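Local atomic coordinates of probable zinc protease (Pseudomonas aeruginosa, PDB entry 4NNZ), a protein that probably acts as one subunit of a heterodimeric, zinc-dependent metalloprotease of the peptidase M16 family. Residues A[149-154]-A[234-239]; A[247-252]-A[330-335]; A[292-297]-A[313-318]; A[323-328]-A[417-422]. All blocks are in the same frame, centred on the assembly; numbering follows the deposited sequence.

Contact 1: residues A[149-154]-A[234-239]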
loop_
_atom_site.group_PDB
_atom_site.type_symbol
_atom_site.label_atom_id
_atom_site.label_comp_id
_atom_site.label_asym_id
_atom_site.label_seq_id
_atom_site.Cartn_x
_atom_site.Cartn_y
_atom_site.Cartn_z
ATOM N N LYS A 149 -1.022 -4.862 -10.453
ATOM C CA LYS A 149 -1.983 -4.272 -9.574
ATOM C C LYS A 149 -1.380 -3.451 -8.459
ATOM O O LYS A 149 -1.877 -2.410 -8.174
ATOM C CB LYS A 149 -2.915 -5.333 -9.014
ATOM C CG LYS A 149 -4.230 -4.780 -8.534
ATOM C CD LYS A 149 -5.338 -5.795 -8.532
ATOM C CE LYS A 149 -6.421 -5.460 -7.535
ATOM N NZ LYS A 149 -6.260 -6.221 -6.290
ATOM N N ALA A 150 -0.299 -3.896 -7.858
ATOM C CA ALA A 150 0.378 -3.091 -6.888
ATOM C C ALA A 150 0.937 -1.766 -7.432
ATOM O O ALA A 150 0.802 -0.756 -6.819
ATOM C CB ALA A 150 1.459 -3.903 -6.236
ATOM N N ALA A 151 1.577 -1.796 -8.578
ATOM C CA ALA A 151 2.019 -0.603 -9.250
ATOM C C ALA A 151 0.896 0.307 -9.721
ATOM O O ALA A 151 1.028 1.486 -9.695
ATOM C CB ALA A 151 2.937 -0.942 -10.383
ATOM N N ALA A 152 -0.198 -0.263 -10.171
ATOM C CA ALA A 152 -1.354 0.490 -10.589
ATOM C C ALA A 152 -2.140 1.233 -9.514
ATOM O O ALA A 152 -2.833 2.157 -9.808
ATOM C CB ALA A 152 -2.257 -0.363 -11.433
ATOM N N TYR A 153 -2.014 0.836 -8.273
ATOM C CA TYR A 153 -2.801 1.449 -7.234
ATOM C C TYR A 153 -1.929 1.938 -6.095
ATOM O O TYR A 153 -1.965 1.434 -5.012
ATOM C CB TYR A 153 -3.832 0.470 -6.703
ATOM C CG TYR A 153 -5.059 0.247 -7.532
ATOM C CD1 TYR A 153 -5.955 1.245 -7.773
ATOM C CD2 TYR A 153 -5.338 -0.982 -8.014
ATOM C CE1 TYR A 153 -7.089 1.013 -8.508
ATOM C CE2 TYR A 153 -6.458 -1.224 -8.733
ATOM C CZ TYR A 153 -7.325 -0.224 -8.982
ATOM O OH TYR A 153 -8.418 -0.517 -9.693
ATOM N N PRO A 154 -1.172 2.998 -6.323
ATOM C CA PRO A 154 -0.220 3.449 -5.328
ATOM C C PRO A 154 -0.824 3.838 -4.003
ATOM O O PRO A 154 -0.237 3.537 -3.005
ATOM C CB PRO A 154 0.349 4.699 -5.956
ATOM C CG PRO A 154 0.208 4.505 -7.378
ATOM C CD PRO A 154 -1.027 3.750 -7.570
ATOM N N ARG A 234 3.827 4.464 -15.236
ATOM C CA ARG A 234 4.591 3.384 -14.656
ATOM C C ARG A 234 4.722 2.280 -15.659
ATOM O O ARG A 234 3.763 1.821 -16.138
ATOM C CB ARG A 234 3.889 2.805 -13.434
ATOM C CG ARG A 234 3.570 3.762 -12.322
ATOM C CD ARG A 234 2.366 4.580 -12.649
ATOM N NE ARG A 234 1.215 4.085 -11.959
ATOM C CZ ARG A 234 -0.010 4.446 -12.226
ATOM N NH1 ARG A 234 -0.262 5.312 -13.162
ATOM N NH2 ARG A 234 -0.970 3.957 -11.526
ATOM N N ARG A 235 5.928 1.852 -15.948
ATOM C CA ARG A 235 6.154 0.745 -16.829
ATOM C C ARG A 235 6.832 -0.394 -16.090
ATOM O O ARG A 235 7.774 -0.174 -15.415
ATOM C CB ARG A 235 6.981 1.213 -18.007
ATOM C CG ARG A 235 6.454 2.492 -18.580
ATOM C CD ARG A 235 7.216 2.975 -19.775
ATOM N NE ARG A 235 7.298 1.952 -20.769
ATOM C CZ ARG A 235 6.498 1.841 -21.805
ATOM N NH1 ARG A 235 5.536 2.710 -22.019
ATOM N NH2 ARG A 235 6.682 0.834 -22.613
ATOM N N LEU A 236 6.324 -1.616 -16.221
ATOM C CA LEU A 236 6.880 -2.795 -15.552
ATOM C C LEU A 236 7.404 -3.808 -16.517
ATOM O O LEU A 236 6.864 -3.984 -17.546
ATOM C CB LEU A 236 5.849 -3.504 -14.723
ATOM C CG LEU A 236 5.725 -3.090 -13.302
ATOM C CD1 LEU A 236 5.084 -1.740 -13.319
ATOM C CD2 LEU A 236 4.847 -4.075 -12.594
ATOM N N LYS A 237 8.495 -4.448 -16.167
ATOM C CA LYS A 237 9.001 -5.551 -16.924
ATOM C C LYS A 237 9.172 -6.730 -16.023
ATOM O O LYS A 237 9.879 -6.652 -15.078
ATOM C CB LYS A 237 10.338 -5.196 -17.512
ATOM C CG LYS A 237 10.611 -5.929 -18.793
ATOM C CD LYS A 237 11.962 -5.604 -19.346
ATOM C CE LYS A 237 11.861 -4.419 -20.258
ATOM N NZ LYS A 237 12.760 -4.512 -21.435
ATOM N N LEU A 238 8.499 -7.821 -16.315
ATOM C CA LEU A 238 8.581 -9.008 -15.512
ATOM C C LEU A 238 8.913 -10.221 -16.318
ATOM O O LEU A 238 8.313 -10.467 -17.312
ATOM C CB LEU A 238 7.267 -9.267 -14.845
ATOM C CG LEU A 238 6.790 -8.248 -13.862
ATOM C CD1 LEU A 238 5.283 -8.220 -13.864
ATOM C CD2 LEU A 238 7.333 -8.645 -12.514
ATOM N N TYR A 239 9.849 -10.997 -15.828
ATOM C CA TYR A 239 10.206 -12.225 -16.460
ATOM C C TYR A 239 9.633 -13.374 -15.680
ATOM O O TYR A 239 9.857 -13.514 -14.512
ATOM C CB TYR A 239 11.702 -12.337 -16.514
ATOM C CG TYR A 239 12.329 -11.341 -17.425
ATOM C CD1 TYR A 239 12.432 -11.590 -18.759
ATOM C CD2 TYR A 239 12.807 -10.161 -16.947
ATOM C CE1 TYR A 239 13.000 -10.694 -19.593
ATOM C CE2 TYR A 239 13.376 -9.259 -17.777
ATOM C CZ TYR A 239 13.470 -9.536 -19.103
ATOM O OH TYR A 239 14.027 -8.638 -19.936
#
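A151, in the last turn of helix 140-152, and R234, on strand 233-240, have their CA atoms 7.2 Å apart, the nearest such pair between 149-154 and 234-239, which leaves the gap to be spanned by side chains. R234 does most of this. Its CG lies anti to the carbonyl carbon (chi1 -57°), and bends at chi2 and chi3 place CD and then NE; the guanidinium meets the helix end edge-on, with A151 O and A152 O near its plane. NE of R234 donates to A151 O over 3.5 Å, a weak bond but a fairly straight one (161° at the hydrogen), and NH2 of R234 lies 3.1 Å from A152 O. P154, just past the helix, approaches the same group tip to tip, its CD 4.0 Å from R234 NH2. Farther along the strand, L236 CD1 packs on A151 CB at 3.7 Å. Beyond the two segments R234 NH1 bonds to G232 O and NH2 to N252 OD1, while a strand of the second subunit continues the sheet beside R234-K237. A cationic group against carbonyls at a helix C-terminus would be expected to be electrostatically favourable, and the bonds to G232 O and N252 OD1, with the weak one to A151 O, are consistent with a buried arginine.

Contact 2: residues A[247-252]-A[330-335]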
loop_
_atom_site.group_PDB
_atom_site.type_symbol
_atom_site.label_atom_id
_atom_site.label_comp_id
_atom_site.label_asym_id
_atom_site.label_seq_id
_atom_site.Cartn_x
_atom_site.Cartn_y
_atom_site.Cartn_z
ATOM N N LEU A 247 1.173 -8.146 -22.990
ATOM C CA LEU A 247 1.126 -6.778 -22.593
ATOM C C LEU A 247 -0.079 -6.512 -21.766
ATOM O O LEU A 247 -1.137 -6.940 -22.090
ATOM C CB LEU A 247 1.080 -5.893 -23.820
ATOM C CG LEU A 247 1.365 -4.425 -23.583
ATOM C CD1 LEU A 247 2.780 -4.226 -23.137
ATOM C CD2 LEU A 247 1.120 -3.658 -24.837
ATOM N N ILE A 248 0.098 -5.796 -20.679
ATOM C CA ILE A 248 -1.003 -5.373 -19.875
ATOM C C ILE A 248 -0.960 -3.876 -19.766
ATOM O O ILE A 248 0.016 -3.343 -19.404
ATOM C CB ILE A 248 -0.882 -5.965 -18.477
ATOM C CG1 ILE A 248 -0.464 -7.416 -18.556
ATOM C CG2 ILE A 248 -2.165 -5.795 -17.699
ATOM C CD1 ILE A 248 -0.656 -8.182 -17.283
ATOM N N MET A 249 -2.039 -3.204 -20.099
ATOM C CA MET A 249 -2.150 -1.777 -19.881
ATOM C C MET A 249 -3.337 -1.434 -19.017
ATOM O O MET A 249 -4.414 -1.870 -19.266
ATOM C CB MET A 249 -2.283 -1.059 -21.197
ATOM C CG MET A 249 -1.043 -1.124 -22.041
ATOM S SD MET A 249 -1.309 -0.532 -23.690
ATOM C CE MET A 249 -1.458 1.209 -23.442
ATOM N N GLY A 250 -3.132 -0.642 -17.993
ATOM C CA GLY A 250 -4.214 -0.233 -17.131
ATOM C C GLY A 250 -4.323 1.256 -16.971
ATOM O O GLY A 250 -3.353 1.890 -16.826
ATOM N N PHE A 251 -5.518 1.797 -16.997
ATOM C CA PHE A 251 -5.709 3.211 -16.772
ATOM C C PHE A 251 -6.498 3.517 -15.518
ATOM O O PHE A 251 -7.540 2.997 -15.333
ATOM C CB PHE A 251 -6.395 3.817 -17.966
ATOM C CG PHE A 251 -5.523 3.928 -19.160
ATOM C CD1 PHE A 251 -4.662 4.948 -19.283
ATOM C CD2 PHE A 251 -5.569 2.995 -20.147
ATOM C CE1 PHE A 251 -3.867 5.063 -20.371
ATOM C CE2 PHE A 251 -4.764 3.092 -21.235
ATOM C CZ PHE A 251 -3.909 4.136 -21.343
ATOM N N ASN A 252 -5.972 4.362 -14.656
ATOM C CA ASN A 252 -6.668 4.702 -13.435
ATOM C C ASN A 252 -7.872 5.538 -13.716
ATOM O O ASN A 252 -7.795 6.536 -14.382
ATOM C CB ASN A 252 -5.781 5.466 -12.470
ATOM C CG ASN A 252 -4.672 4.644 -11.911
ATOM O OD1 ASN A 252 -3.605 4.624 -12.440
ATOM N ND2 ASN A 252 -4.922 3.994 -10.822
ATOM N N ALA A 330 2.116 0.297 -29.471
ATOM C CA ALA A 330 1.927 1.312 -30.466
ATOM C C ALA A 330 0.607 1.172 -31.150
ATOM O O ALA A 330 -0.034 2.138 -31.443
ATOM C CB ALA A 330 3.027 1.249 -31.475
ATOM N N GLY A 331 0.227 -0.052 -31.439
ATOM C CA GLY A 331 -1.065 -0.340 -31.986
ATOM C C GLY A 331 -2.251 -0.049 -31.103
ATOM O O GLY A 331 -3.239 0.430 -31.568
ATOM N N LEU A 332 -2.168 -0.370 -29.836
ATOM C CA LEU A 332 -3.213 -0.035 -28.917
ATOM C C LEU A 332 -3.406 1.451 -28.747
ATOM O O LEU A 332 -4.511 1.907 -28.672
ATOM C CB LEU A 332 -2.964 -0.693 -27.579
ATOM C CG LEU A 332 -3.109 -2.200 -27.615
ATOM C CD1 LEU A 332 -2.469 -2.855 -26.431
ATOM C CD2 LEU A 332 -4.540 -2.645 -27.734
ATOM N N TRP A 333 -2.334 2.208 -28.677
ATOM C CA TRP A 333 -2.448 3.636 -28.527
ATOM C C TRP A 333 -3.138 4.216 -29.735
ATOM O O TRP A 333 -3.906 5.120 -29.618
ATOM C CB TRP A 333 -1.097 4.282 -28.295
ATOM C CG TRP A 333 -0.706 4.429 -26.868
ATOM C CD1 TRP A 333 0.337 3.851 -26.274
ATOM C CD2 TRP A 333 -1.339 5.215 -25.869
ATOM N NE1 TRP A 333 0.403 4.199 -24.984
ATOM C CE2 TRP A 333 -0.621 5.048 -24.707
ATOM C CE3 TRP A 333 -2.444 6.047 -25.852
ATOM C CZ2 TRP A 333 -0.962 5.666 -23.544
ATOM C CZ3 TRP A 333 -2.779 6.650 -24.703
ATOM C CH2 TRP A 333 -2.047 6.468 -23.563
ATOM N N LYS A 334 -2.884 3.658 -30.893
ATOM C CA LYS A 334 -3.502 4.134 -32.093
ATOM C C LYS A 334 -4.991 3.991 -32.029
ATOM O O LYS A 334 -5.710 4.874 -32.390
ATOM C CB LYS A 334 -3.005 3.317 -33.259
ATOM C CG LYS A 334 -2.446 4.133 -34.386
ATOM C CD LYS A 334 -2.328 3.314 -35.651
ATOM C CE LYS A 334 -3.559 3.428 -36.533
ATOM N NZ LYS A 334 -3.238 3.734 -37.948
ATOM N N GLN A 335 -5.449 2.854 -31.581
ATOM C CA GLN A 335 -6.850 2.635 -31.379
ATOM C C GLN A 335 -7.458 3.504 -30.315
ATOM O O GLN A 335 -8.551 3.941 -30.455
ATOM C CB GLN A 335 -7.093 1.174 -31.097
ATOM C CG GLN A 335 -6.597 0.299 -32.213
ATOM C CD GLN A 335 -7.136 0.725 -33.552
ATOM O OE1 GLN A 335 -8.290 1.068 -33.662
ATOM N NE2 GLN A 335 -6.302 0.716 -34.563
#
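M249 and W333 form the middle of this contact, where the methionine methyl lies over one face of the indole. M249 CE is 4.2 Å from the centroid of the five-membered ring of W333, a CH-pi contact displaced toward the rim, and its nearest ring atom is W333 NE1 at 3.8 Å. The conformation explains the reach: M249 CG is anti to the carbonyl carbon, the chain runs on extended through chi2, and a bend at chi3 (72°) turns CE toward the tryptophan. Before that bend, M249 SD touches L332 CD1 at 3.8 Å, the two side chains running past one another from opposing sides. L247 extends this apolar row, its CD2 4.0 Å from the same CD1 of L332. At the other end F251 presents the edge of its ring to the six-membered ring of W333. This is an offset edge-to-face pair, with centroids 5.7 Å apart and planes at 83°; F251 CZ approaches W333 CH2 to 3.7 Å. No hydrogen bond crosses between the segments. L283 and L287 of helix 282-288 also touch L332, and F410 meets the ring of F251. With the strand and helix axes 11.1 Å apart and 35° from parallel, and with L247, M249 and F251 all directed at the helix, the arrangement is that of a helix layered on one face of a sheet, as in the alpha/beta domains of M16 peptidases.

Contact 3: residues A[292-297]-A[313-318]; sequences ELVAGA and LSATPN
N318 and E292 meet through the asparagine amide: N318 ND2 donates to E292 O at 3.0 Å, arriving in the carbonyl plane on a lone pair, and the oxygen in turn lies only 13° out of the amide plane. N318 CG stands anti to the backbone N (chi1 171°), and the amide beyond it presents ND2 to that oxygen. The backbone of the same residue adds a second bond, N318 N to L293 O at 3.0 Å, with this donor lying above the carbonyl plane. Two more bonds follow along the strands, A295 N to T316 O at 2.8 Å and T316 N to G296 O at 3.0 Å. V294 faces P317 and A297 faces A315, both as antiparallel non-hydrogen-bonded pairs; three residue steps on one strand match two on the other, so the register gains a residue near the corner at A295, consistent with a bulge or a short break in the strand. Around this ladder, A297 CB packs on A315 CB at 3.8 Å, V294 CG1 reaches A315 CB at 4.0 Å, and A295 CB lies 3.4 Å from T316 OG1. In the next shell N318 OD1 accepts from K321 N, so both ends of the amide are engaged and its rotation is fixed. The hairpin of strands 294-301 and 309-317 lies at one margin of its sheet within this chain: helix 282-288 packs on V294 and A297, helix 325-341 on A315 and P317, and strand 246-253 pairs with 309-317 along its other side.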
loop_
_atom_site.group_PDB
_atom_site.type_symbol
_atom_site.label_atom_id
_atom_site.label_comp_id
_atom_site.label_asym_id
_atom_site.label_seq_id
_atom_site.Cartn_x
_atom_site.Cartn_y
_atom_site.Cartn_z
ATOM N N GLU A 292 -2.852 -7.848 -38.060
ATOM C CA GLU A 292 -2.197 -9.008 -37.519
ATOM C C GLU A 292 -1.243 -8.669 -36.425
ATOM O O GLU A 292 -0.333 -9.403 -36.162
ATOM C CB GLU A 292 -1.441 -9.734 -38.604
ATOM C CG GLU A 292 -1.998 -9.569 -39.999
ATOM C CD GLU A 292 -0.963 -9.854 -41.059
ATOM O OE1 GLU A 292 0.236 -9.899 -40.726
ATOM O OE2 GLU A 292 -1.344 -10.035 -42.224
ATOM N N LEU A 293 -1.459 -7.557 -35.768
ATOM C CA LEU A 293 -0.612 -7.156 -34.671
ATOM C C LEU A 293 -0.640 -8.064 -33.442
ATOM O O LEU A 293 0.364 -8.351 -32.863
ATOM C CB LEU A 293 -0.973 -5.738 -34.305
ATOM C CG LEU A 293 -0.021 -4.986 -33.420
ATOM C CD1 LEU A 293 1.349 -5.020 -34.024
ATOM C CD2 LEU A 293 -0.515 -3.576 -33.342
ATOM N N VAL A 294 -1.810 -8.500 -33.049
ATOM C CA VAL A 294 -1.957 -9.250 -31.845
ATOM C C VAL A 294 -2.519 -10.608 -32.155
ATOM O O VAL A 294 -3.192 -10.770 -33.122
ATOM C CB VAL A 294 -2.906 -8.528 -30.902
ATOM C CG1 VAL A 294 -2.424 -7.128 -30.683
ATOM C CG2 VAL A 294 -4.279 -8.459 -31.500
ATOM N N ALA A 295 -2.154 -11.597 -31.375
ATOM C CA ALA A 295 -2.836 -12.869 -31.332
ATOM C C ALA A 295 -4.222 -12.813 -30.730
ATOM O O ALA A 295 -5.130 -13.467 -31.181
ATOM C CB ALA A 295 -1.995 -13.867 -30.577
ATOM N N GLY A 296 -4.341 -12.085 -29.634
ATOM C CA GLY A 296 -5.603 -11.847 -28.979
ATOM C C GLY A 296 -5.501 -10.584 -28.183
ATOM O O GLY A 296 -4.439 -10.155 -27.896
ATOM N N ALA A 297 -6.614 -9.967 -27.880
ATOM C CA ALA A 297 -6.625 -8.781 -27.086
ATOM C C ALA A 297 -7.936 -8.659 -26.348
ATOM O O ALA A 297 -8.965 -8.935 -26.886
ATOM C CB ALA A 297 -6.381 -7.578 -27.961
ATOM N N LEU A 313 -6.371 -3.353 -20.485
ATOM C CA LEU A 313 -6.172 -3.890 -21.798
ATOM C C LEU A 313 -5.191 -5.038 -21.762
ATOM O O LEU A 313 -4.213 -5.001 -21.077
ATOM C CB LEU A 313 -5.664 -2.812 -22.718
ATOM C CG LEU A 313 -6.753 -1.965 -23.323
ATOM C CD1 LEU A 313 -6.877 -0.652 -22.605
ATOM C CD2 LEU A 313 -6.494 -1.752 -24.785
ATOM N N SER A 314 -5.500 -6.083 -22.492
ATOM C CA SER A 314 -4.632 -7.218 -22.594
ATOM C C SER A 314 -4.415 -7.664 -24.029
ATOM O O SER A 314 -5.353 -7.901 -24.733
ATOM C CB SER A 314 -5.259 -8.333 -21.826
ATOM O OG SER A 314 -4.328 -8.922 -21.011
ATOM N N ALA A 315 -3.185 -7.778 -24.458
ATOM C CA ALA A 315 -2.940 -8.286 -25.775
ATOM C C ALA A 315 -1.736 -9.149 -25.764
ATOM O O ALA A 315 -0.854 -8.931 -25.013
ATOM C CB ALA A 315 -2.754 -7.151 -26.746
ATOM N N THR A 316 -1.711 -10.133 -26.617
ATOM C CA THR A 316 -0.527 -10.904 -26.799
ATOM C C THR A 316 -0.134 -10.713 -28.242
ATOM O O THR A 316 -0.974 -10.527 -29.080
ATOM C CB THR A 316 -0.719 -12.364 -26.395
ATOM O OG1 THR A 316 -1.502 -13.022 -27.365
ATOM C CG2 THR A 316 -1.435 -12.446 -25.112
ATOM N N PRO A 317 1.142 -10.662 -28.534
ATOM C CA PRO A 317 1.603 -10.307 -29.867
ATOM C C PRO A 317 1.482 -11.410 -30.884
ATOM O O PRO A 317 1.496 -12.544 -30.492
ATOM C CB PRO A 317 3.046 -9.919 -29.641
ATOM C CG PRO A 317 3.443 -10.635 -28.443
ATOM C CD PRO A 317 2.245 -10.860 -27.606
ATOM N N ASN A 318 1.397 -11.082 -32.158
ATOM C CA ASN A 318 1.303 -12.114 -33.145
ATOM C C ASN A 318 2.712 -12.542 -33.311
ATOM O O ASN A 318 3.483 -11.934 -33.986
ATOM C CB ASN A 318 0.772 -11.573 -34.462
ATOM C CG ASN A 318 0.862 -12.578 -35.589
ATOM O OD1 ASN A 318 1.486 -13.601 -35.468
ATOM N ND2 ASN A 318 0.237 -12.281 -36.683
#

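Contact 4: residues A[323-328]-A[417-422]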
loop_
_atom_site.group_PDB
_atom_site.type_symbol
_atom_site.label_atom_id
_atom_site.label_comp_id
_atom_site.label_asym_id
_atom_site.label_seq_id
_atom_site.Cartn_x
_atom_site.Cartn_y
_atom_site.Cartn_z
ATOM N N LYS A 323 6.052 -10.051 -34.117
ATOM C CA LYS A 323 5.677 -8.752 -33.635
ATOM C C LYS A 323 6.105 -8.533 -32.209
ATOM O O LYS A 323 5.925 -9.386 -31.387
ATOM C CB LYS A 323 4.186 -8.578 -33.772
ATOM C CG LYS A 323 3.729 -8.449 -35.206
ATOM C CD LYS A 323 4.225 -7.163 -35.831
ATOM C CE LYS A 323 3.812 -7.040 -37.281
ATOM N NZ LYS A 323 4.921 -6.528 -38.132
ATOM N N THR A 324 6.709 -7.389 -31.930
ATOM C CA THR A 324 7.160 -7.048 -30.586
ATOM C C THR A 324 6.087 -6.458 -29.685
ATOM O O THR A 324 5.089 -5.991 -30.156
ATOM C CB THR A 324 8.399 -6.145 -30.611
ATOM O OG1 THR A 324 8.014 -4.800 -30.837
ATOM C CG2 THR A 324 9.293 -6.538 -31.705
ATOM N N LEU A 325 6.320 -6.487 -28.381
ATOM C CA LEU A 325 5.444 -5.873 -27.409
ATOM C C LEU A 325 5.407 -4.403 -27.613
ATOM O O LEU A 325 4.438 -3.767 -27.317
ATOM C CB LEU A 325 5.861 -6.165 -25.989
ATOM C CG LEU A 325 5.665 -7.566 -25.455
ATOM C CD1 LEU A 325 5.988 -7.587 -23.994
ATOM C CD2 LEU A 325 4.283 -8.101 -25.697
ATOM N N GLU A 326 6.499 -3.854 -28.069
ATOM C CA GLU A 326 6.544 -2.448 -28.355
ATOM C C GLU A 326 5.620 -2.044 -29.477
ATOM O O GLU A 326 5.028 -1.012 -29.431
ATOM C CB GLU A 326 7.958 -2.023 -28.624
ATOM C CG GLU A 326 8.821 -2.016 -27.388
ATOM C CD GLU A 326 9.247 -3.392 -26.962
ATOM O OE1 GLU A 326 9.424 -4.252 -27.813
ATOM O OE2 GLU A 326 9.420 -3.607 -25.771
ATOM N N GLN A 327 5.527 -2.866 -30.500
ATOM C CA GLN A 327 4.556 -2.699 -31.544
ATOM C C GLN A 327 3.125 -2.847 -31.099
ATOM O O GLN A 327 2.266 -2.161 -31.581
ATOM C CB GLN A 327 4.853 -3.657 -32.652
ATOM C CG GLN A 327 6.023 -3.216 -33.478
ATOM C CD GLN A 327 6.632 -4.316 -34.290
ATOM O OE1 GLN A 327 6.494 -5.472 -33.990
ATOM N NE2 GLN A 327 7.316 -3.943 -35.321
ATOM N N VAL A 328 2.866 -3.757 -30.192
ATOM C CA VAL A 328 1.520 -3.938 -29.737
ATOM C C VAL A 328 1.078 -2.669 -29.078
ATOM O O VAL A 328 0.016 -2.170 -29.326
ATOM C CB VAL A 328 1.436 -5.089 -28.738
ATOM C CG1 VAL A 328 0.087 -5.151 -28.083
ATOM C CG2 VAL A 328 1.754 -6.399 -29.404
ATOM N N LEU A 417 1.682 0.149 -17.364
ATOM C CA LEU A 417 1.884 -0.803 -18.414
ATOM C C LEU A 417 2.901 -1.833 -17.990
ATOM O O LEU A 417 3.921 -1.494 -17.493
ATOM C CB LEU A 417 2.360 -0.096 -19.665
ATOM C CG LEU A 417 2.836 -0.963 -20.800
ATOM C CD1 LEU A 417 2.640 -0.278 -22.109
ATOM C CD2 LEU A 417 4.269 -1.355 -20.621
ATOM N N ALA A 418 2.606 -3.101 -18.188
ATOM C CA ALA A 418 3.544 -4.141 -17.848
ATOM C C ALA A 418 3.846 -5.120 -18.957
ATOM O O ALA A 418 2.963 -5.597 -19.567
ATOM C CB ALA A 418 3.061 -4.882 -16.642
ATOM N N GLN A 419 5.108 -5.443 -19.171
ATOM C CA GLN A 419 5.493 -6.448 -20.128
ATOM C C GLN A 419 5.778 -7.715 -19.387
ATOM O O GLN A 419 6.558 -7.730 -18.486
ATOM C CB GLN A 419 6.727 -6.013 -20.905
ATOM C CG GLN A 419 6.608 -4.620 -21.477
ATOM C CD GLN A 419 7.587 -4.278 -22.572
ATOM O OE1 GLN A 419 8.715 -4.692 -22.583
ATOM N NE2 GLN A 419 7.145 -3.471 -23.483
ATOM N N VAL A 420 5.106 -8.777 -19.759
ATOM C CA VAL A 420 5.361 -10.024 -19.126
ATOM C C VAL A 420 6.115 -10.879 -20.081
ATOM O O VAL A 420 5.625 -11.222 -21.103
ATOM C CB VAL A 420 4.072 -10.721 -18.760
ATOM C CG1 VAL A 420 4.354 -11.915 -17.903
ATOM C CG2 VAL A 420 3.142 -9.775 -18.063
ATOM N N LEU A 421 7.334 -11.194 -19.738
ATOM C CA LEU A 421 8.186 -11.849 -20.667
ATOM C C LEU A 421 8.632 -13.195 -20.247
ATOM O O LEU A 421 8.787 -13.475 -19.103
ATOM C CB LEU A 421 9.393 -10.997 -20.963
ATOM C CG LEU A 421 9.079 -9.723 -21.697
ATOM C CD1 LEU A 421 10.301 -8.861 -21.691
ATOM C CD2 LEU A 421 8.682 -10.021 -23.103
ATOM N N PRO A 422 8.901 -14.033 -21.221
ATOM C CA PRO A 422 9.384 -15.372 -20.961
ATOM C C PRO A 422 10.806 -15.372 -20.569
ATOM O O PRO A 422 11.562 -14.670 -21.150
ATOM C CB PRO A 422 9.261 -16.051 -22.305
ATOM C CG PRO A 422 8.998 -14.997 -23.276
ATOM C CD PRO A 422 8.295 -13.938 -22.544
HETATM O O HOH W 1 5.382 -2.245 -24.762
#
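The amide of Q419 and the carboxylate of E326 are the flat groups here, their planes 62° apart and their side chains crossing at about a right angle. At the amide edge, NE2 of Q419 donates to E326 OE2 at 3.2 Å with 151° at the hydrogen, and the acceptor lies close to the amide plane. Relative to the carboxylate the geometry differs: the donor stands above its plane, 46° out of it. E326 reaches this position through a bend at chi2, whereas the Q419 chain runs extended beyond CG. Beside the polar pair, L325 CD1 packs on Q419 CB at 3.5 Å and on L421 CD2 at 3.7 Å, and P317 touches L325 from strand 309-317. The helix start is closed by a capping box: Q327 N donates to T324 OG1 at 3.2 Å, and T324 N to Q327 OE1 at 2.8 Å. A weak bond also runs from T324 OG1 to E326 OE1, the other oxygen of the carboxylate that meets Q419. Strand 415-422 is itself held between 233-240 and 246-253, so Q419 extends from an inner strand of the sheet. The contact therefore combines an apolar centre, L325 against the strand, with one charged-to-neutral hydrogen bond at its exposed side; a carboxylate in the first turn of a helix would probably also gain from the positive end of the helix dipole.

All four contacts belong to one five-stranded mixed sheet, ordered 233-240, 415-422, 246-253, 309-317, 294-301, and the helices near it. Along the chain contact 1 closes first, contact 3 is nested within the loop of contact 2, and contacts 2 and 4 alternate, both using helix 325-341. Centres of contacts 2, 3 and 4 lie 10 to 11 Å apart; contact 1 stands about 14 Å from contacts 2 and 4 and about 20 Å from contact 3. N252, on the strand of contact 2, also meets the helix end of contact 1 through a probable hydrogen bond from its ND2 to A152 O. The C-terminal strand thus completes a sheet begun far earlier in sequence, while contact 1 ties helix 140-152 to it.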